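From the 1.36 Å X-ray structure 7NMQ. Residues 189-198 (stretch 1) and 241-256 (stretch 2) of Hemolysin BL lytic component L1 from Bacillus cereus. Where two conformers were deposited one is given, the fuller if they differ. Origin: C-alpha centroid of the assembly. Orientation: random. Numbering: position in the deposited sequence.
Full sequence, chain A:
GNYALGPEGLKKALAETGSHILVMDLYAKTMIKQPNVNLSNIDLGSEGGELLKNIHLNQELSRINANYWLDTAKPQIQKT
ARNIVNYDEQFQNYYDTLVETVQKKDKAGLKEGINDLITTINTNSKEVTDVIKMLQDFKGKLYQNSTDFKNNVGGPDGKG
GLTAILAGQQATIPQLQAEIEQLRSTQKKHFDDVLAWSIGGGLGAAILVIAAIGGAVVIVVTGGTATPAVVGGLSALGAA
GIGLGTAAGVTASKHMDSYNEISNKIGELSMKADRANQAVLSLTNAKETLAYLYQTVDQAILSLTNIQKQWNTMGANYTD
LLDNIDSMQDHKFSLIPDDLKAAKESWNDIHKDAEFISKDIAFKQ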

# COMPACT_ATOMS: atom_id res chain seq x y z
N LYS A 189 6.29 -10.50 8.70
CA LYS A 189 5.16 -10.89 9.58
C LYS A 189 5.01 -9.89 10.72
O LYS A 189 3.89 -9.51 11.06
CB LYS A 189 5.32 -12.31 10.13
CG LYS A 189 4.10 -12.86 10.83
CD LYS A 189 2.79 -12.71 10.06
CE LYS A 189 1.67 -13.58 10.58
NZ LYS A 189 1.13 -13.08 11.86
N HIS A 190 6.10 -9.46 11.35
CA HIS A 190 6.01 -8.45 12.43
C HIS A 190 5.35 -7.18 11.90
O HIS A 190 4.49 -6.61 12.57
CB HIS A 190 7.36 -8.12 13.06
CG HIS A 190 7.91 -9.19 13.93
ND1 HIS A 190 7.25 -9.65 15.07
CD2 HIS A 190 9.09 -9.87 13.87
CE1 HIS A 190 8.02 -10.57 15.65
NE2 HIS A 190 9.16 -10.74 14.91
N PHE A 191 5.78 -6.70 10.74
CA PHE A 191 5.25 -5.43 10.18
C PHE A 191 3.78 -5.64 9.81
O PHE A 191 2.92 -4.75 10.05
CB PHE A 191 6.05 -5.02 8.95
CG PHE A 191 5.87 -3.57 8.61
CD1 PHE A 191 6.68 -2.65 9.26
CD2 PHE A 191 4.96 -3.11 7.69
CE1 PHE A 191 6.59 -1.30 8.97
CE2 PHE A 191 4.88 -1.76 7.43
CZ PHE A 191 5.67 -0.87 8.06
N ASP A 192 3.48 -6.79 9.25
CA ASP A 192 2.07 -7.11 8.90
C ASP A 192 1.19 -7.09 10.16
O ASP A 192 0.04 -6.66 10.10
CB ASP A 192 1.91 -8.47 8.22
CG ASP A 192 2.48 -8.57 6.82
OD1 ASP A 192 2.67 -7.52 6.21
OD2 ASP A 192 2.66 -9.74 6.33
N ASP A 193 1.74 -7.53 11.28
CA ASP A 193 1.01 -7.58 12.57
C ASP A 193 0.77 -6.16 13.07
O ASP A 193 -0.32 -5.89 13.60
CB ASP A 193 1.71 -8.47 13.60
CG ASP A 193 1.66 -9.96 13.25
OD1 ASP A 193 0.87 -10.35 12.36
OD2 ASP A 193 2.40 -10.75 13.90
N VAL A 194 1.73 -5.26 12.88
CA VAL A 194 1.53 -3.85 13.25
C VAL A 194 0.39 -3.31 12.39
O VAL A 194 -0.48 -2.60 12.91
CB VAL A 194 2.82 -3.02 13.06
CG1 VAL A 194 2.56 -1.54 13.28
CG2 VAL A 194 3.88 -3.54 14.01
N LEU A 195 0.43 -3.59 11.09
CA LEU A 195 -0.59 -3.06 10.17
C LEU A 195 -1.97 -3.62 10.51
O LEU A 195 -2.97 -2.88 10.41
CB LEU A 195 -0.23 -3.39 8.73
CG LEU A 195 0.99 -2.68 8.18
CD1 LEU A 195 1.30 -3.14 6.78
CD2 LEU A 195 0.82 -1.18 8.25
N ALA A 196 -2.03 -4.87 10.92
CA ALA A 196 -3.29 -5.52 11.32
C ALA A 196 -3.91 -4.76 12.50
O ALA A 196 -5.14 -4.51 12.53
CB ALA A 196 -3.10 -6.96 11.60
N TRP A 197 -3.06 -4.38 13.45
CA TRP A 197 -3.55 -3.65 14.64
C TRP A 197 -4.03 -2.28 14.19
O TRP A 197 -5.06 -1.80 14.68
CB TRP A 197 -2.43 -3.55 15.68
CG TRP A 197 -2.78 -2.62 16.80
CD1 TRP A 197 -3.67 -2.88 17.80
CD2 TRP A 197 -2.25 -1.30 17.05
NE1 TRP A 197 -3.78 -1.78 18.61
CE2 TRP A 197 -2.90 -0.81 18.21
CE3 TRP A 197 -1.32 -0.47 16.39
CZ2 TRP A 197 -2.67 0.47 18.70
CZ3 TRP A 197 -1.04 0.78 16.92
CH2 TRP A 197 -1.73 1.25 18.04
N SER A 198 -3.30 -1.62 13.30
CA SER A 198 -3.66 -0.22 12.92
C SER A 198 -4.96 -0.23 12.11
O SER A 198 -5.83 0.66 12.34
CB SER A 198 -2.55 0.43 12.17
OG SER A 198 -2.33 -0.24 10.95
N GLY A 241 -4.68 8.41 21.45
CA GLY A 241 -6.05 7.95 21.78
C GLY A 241 -6.45 6.74 20.97
O GLY A 241 -7.66 6.55 20.78
N ILE A 242 -5.49 5.92 20.53
CA ILE A 242 -5.76 4.71 19.71
C ILE A 242 -5.38 3.45 20.48
O ILE A 242 -5.33 2.38 19.88
CB ILE A 242 -5.06 4.77 18.34
CG1 ILE A 242 -3.54 4.78 18.45
CG2 ILE A 242 -5.59 5.93 17.53
CD1 ILE A 242 -2.85 4.60 17.14
N GLY A 243 -5.17 3.53 21.79
CA GLY A 243 -4.95 2.31 22.60
C GLY A 243 -3.55 1.74 22.51
O GLY A 243 -3.39 0.53 22.69
N LEU A 244 -2.52 2.57 22.34
CA LEU A 244 -1.15 2.03 22.29
C LEU A 244 -0.85 1.30 23.60
O LEU A 244 -0.05 0.39 23.63
CB LEU A 244 -0.13 3.14 22.07
CG LEU A 244 1.27 2.62 21.73
CD1 LEU A 244 1.28 1.93 20.38
CD2 LEU A 244 2.27 3.77 21.74
N GLY A 245 -1.45 1.75 24.69
CA GLY A 245 -1.20 1.20 26.04
C GLY A 245 -2.08 0.01 26.38
O GLY A 245 -1.82 -0.60 27.42
N THR A 246 -3.01 -0.37 25.52
CA THR A 246 -3.86 -1.57 25.70
C THR A 246 -3.00 -2.81 25.48
O THR A 246 -1.92 -2.70 24.86
CB THR A 246 -5.06 -1.56 24.75
OG1 THR A 246 -4.62 -1.69 23.41
CG2 THR A 246 -5.94 -0.34 24.97
N ALA A 247 -3.52 -4.00 25.79
CA ALA A 247 -2.74 -5.23 25.51
C ALA A 247 -2.41 -5.29 24.01
O ALA A 247 -1.29 -5.65 23.64
CB ALA A 247 -3.53 -6.45 25.91
N ALA A 248 -3.37 -4.98 23.13
CA ALA A 248 -3.16 -5.08 21.67
C ALA A 248 -2.15 -4.03 21.24
O ALA A 248 -1.31 -4.31 20.35
CB ALA A 248 -4.45 -4.93 20.91
N GLY A 249 -2.19 -2.83 21.84
CA GLY A 249 -1.20 -1.80 21.51
C GLY A 249 0.20 -2.19 21.95
O GLY A 249 1.15 -1.94 21.21
N VAL A 250 0.33 -2.78 23.10
CA VAL A 250 1.63 -3.28 23.61
C VAL A 250 2.15 -4.37 22.68
O VAL A 250 3.34 -4.38 22.32
CB VAL A 250 1.45 -3.77 25.05
CG1 VAL A 250 2.68 -4.52 25.54
CG2 VAL A 250 1.17 -2.54 25.92
N THR A 251 1.30 -5.25 22.22
CA THR A 251 1.69 -6.31 21.27
C THR A 251 2.17 -5.66 19.98
O THR A 251 3.21 -6.08 19.40
CB THR A 251 0.54 -7.29 21.05
OG1 THR A 251 0.39 -7.99 22.28
CG2 THR A 251 0.81 -8.26 19.92
N ALA A 252 1.42 -4.71 19.44
CA ALA A 252 1.84 -4.02 18.20
C ALA A 252 3.18 -3.32 18.41
O ALA A 252 4.06 -3.41 17.50
CB ALA A 252 0.78 -3.02 17.78
N SER A 253 3.37 -2.64 19.53
CA SER A 253 4.68 -2.00 19.83
C SER A 253 5.79 -3.06 19.83
O SER A 253 6.87 -2.81 19.24
CB SER A 253 4.64 -1.25 21.13
OG SER A 253 3.72 -0.18 21.04
N LYS A 254 5.57 -4.17 20.49
CA LYS A 254 6.57 -5.26 20.57
C LYS A 254 6.89 -5.75 19.15
O LYS A 254 8.07 -6.02 18.84
CB LYS A 254 6.05 -6.40 21.43
CG LYS A 254 6.39 -6.24 22.91
CD LYS A 254 6.08 -7.44 23.77
CE LYS A 254 6.04 -7.01 25.23
NZ LYS A 254 6.71 -5.70 25.43
N HIS A 255 5.91 -5.86 18.27
CA HIS A 255 6.17 -6.30 16.90
C HIS A 255 7.04 -5.26 16.21
O HIS A 255 7.94 -5.63 15.43
CB HIS A 255 4.87 -6.49 16.11
CG HIS A 255 4.16 -7.76 16.43
ND1 HIS A 255 4.78 -9.01 16.29
CD2 HIS A 255 2.88 -8.00 16.82
CE1 HIS A 255 3.88 -9.97 16.58
NE2 HIS A 255 2.70 -9.36 16.94
N MET A 256 6.76 -3.97 16.40
CA MET A 256 7.58 -2.93 15.76
C MET A 256 9.01 -3.01 16.29
O MET A 256 9.96 -2.97 15.48
CB MET A 256 7.01 -1.54 16.02
CG MET A 256 7.77 -0.48 15.29
SD MET A 256 7.85 -0.87 13.52
CE MET A 256 6.43 0.06 12.96
O HOH W 1 -5.77 -1.26 20.67

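How do the two backbones meet? Residues 189-198 are helical throughout, while the second stretch begins as a loop and becomes helix from Ala247 onward. The two helices run roughly antiparallel, with N-to-C directions 150° apart and axes that approach to 8.4 Å. Such close packing brings the CA atoms of Val194 and Ala252 to 5.0 Å, and those of His190 and His255 to the same distance. Ala252 suits this spot: its small CB points toward the first helix and packs against Trp197, 3.6 Å from Trp197 CD2.

What does Trp197 do at the loop end? It has the largest area covered across the contact, its indole lying along the turn and the first helical residues. Trp197 CH2 touches Ile242 CD1 at 3.6 Å and Leu244 CD1 at 3.9 Å, while Ala248 O lies over one ring face. Gly249 leaves room for the backbone to fold closely: a CB there would clash with Gly243 O. The indole nitrogen is also satisfied, since Trp197 NE1 donates to a water (2.9 Å) that in turn donates to Thr246 OG1 (3.0 Å). Thr246 OG1 also caps the helix, accepting from Gly249 N at 3.1 Å.

Which polar contact joins the helices directly? His190 ND1 and His255 ND1 form a hydrogen bond of 2.8 Å, the rings meeting rim to rim. One nitrogen must carry the proton and the other accept it. Asp193 covers a face of the His255 ring, its CB 3.6 Å from the ring centroid, while Asp193 OD1 is held by a salt bridge from Lys189 NZ at 2.8 Å.

What fills the buried side? Val194 CG2 packs 3.8 Å from His255 CB, and Met256 CE reaches both Val194 CG1 and Phe191 CE1 at 4.2 Å, a flexible thioether closing an apolar patch.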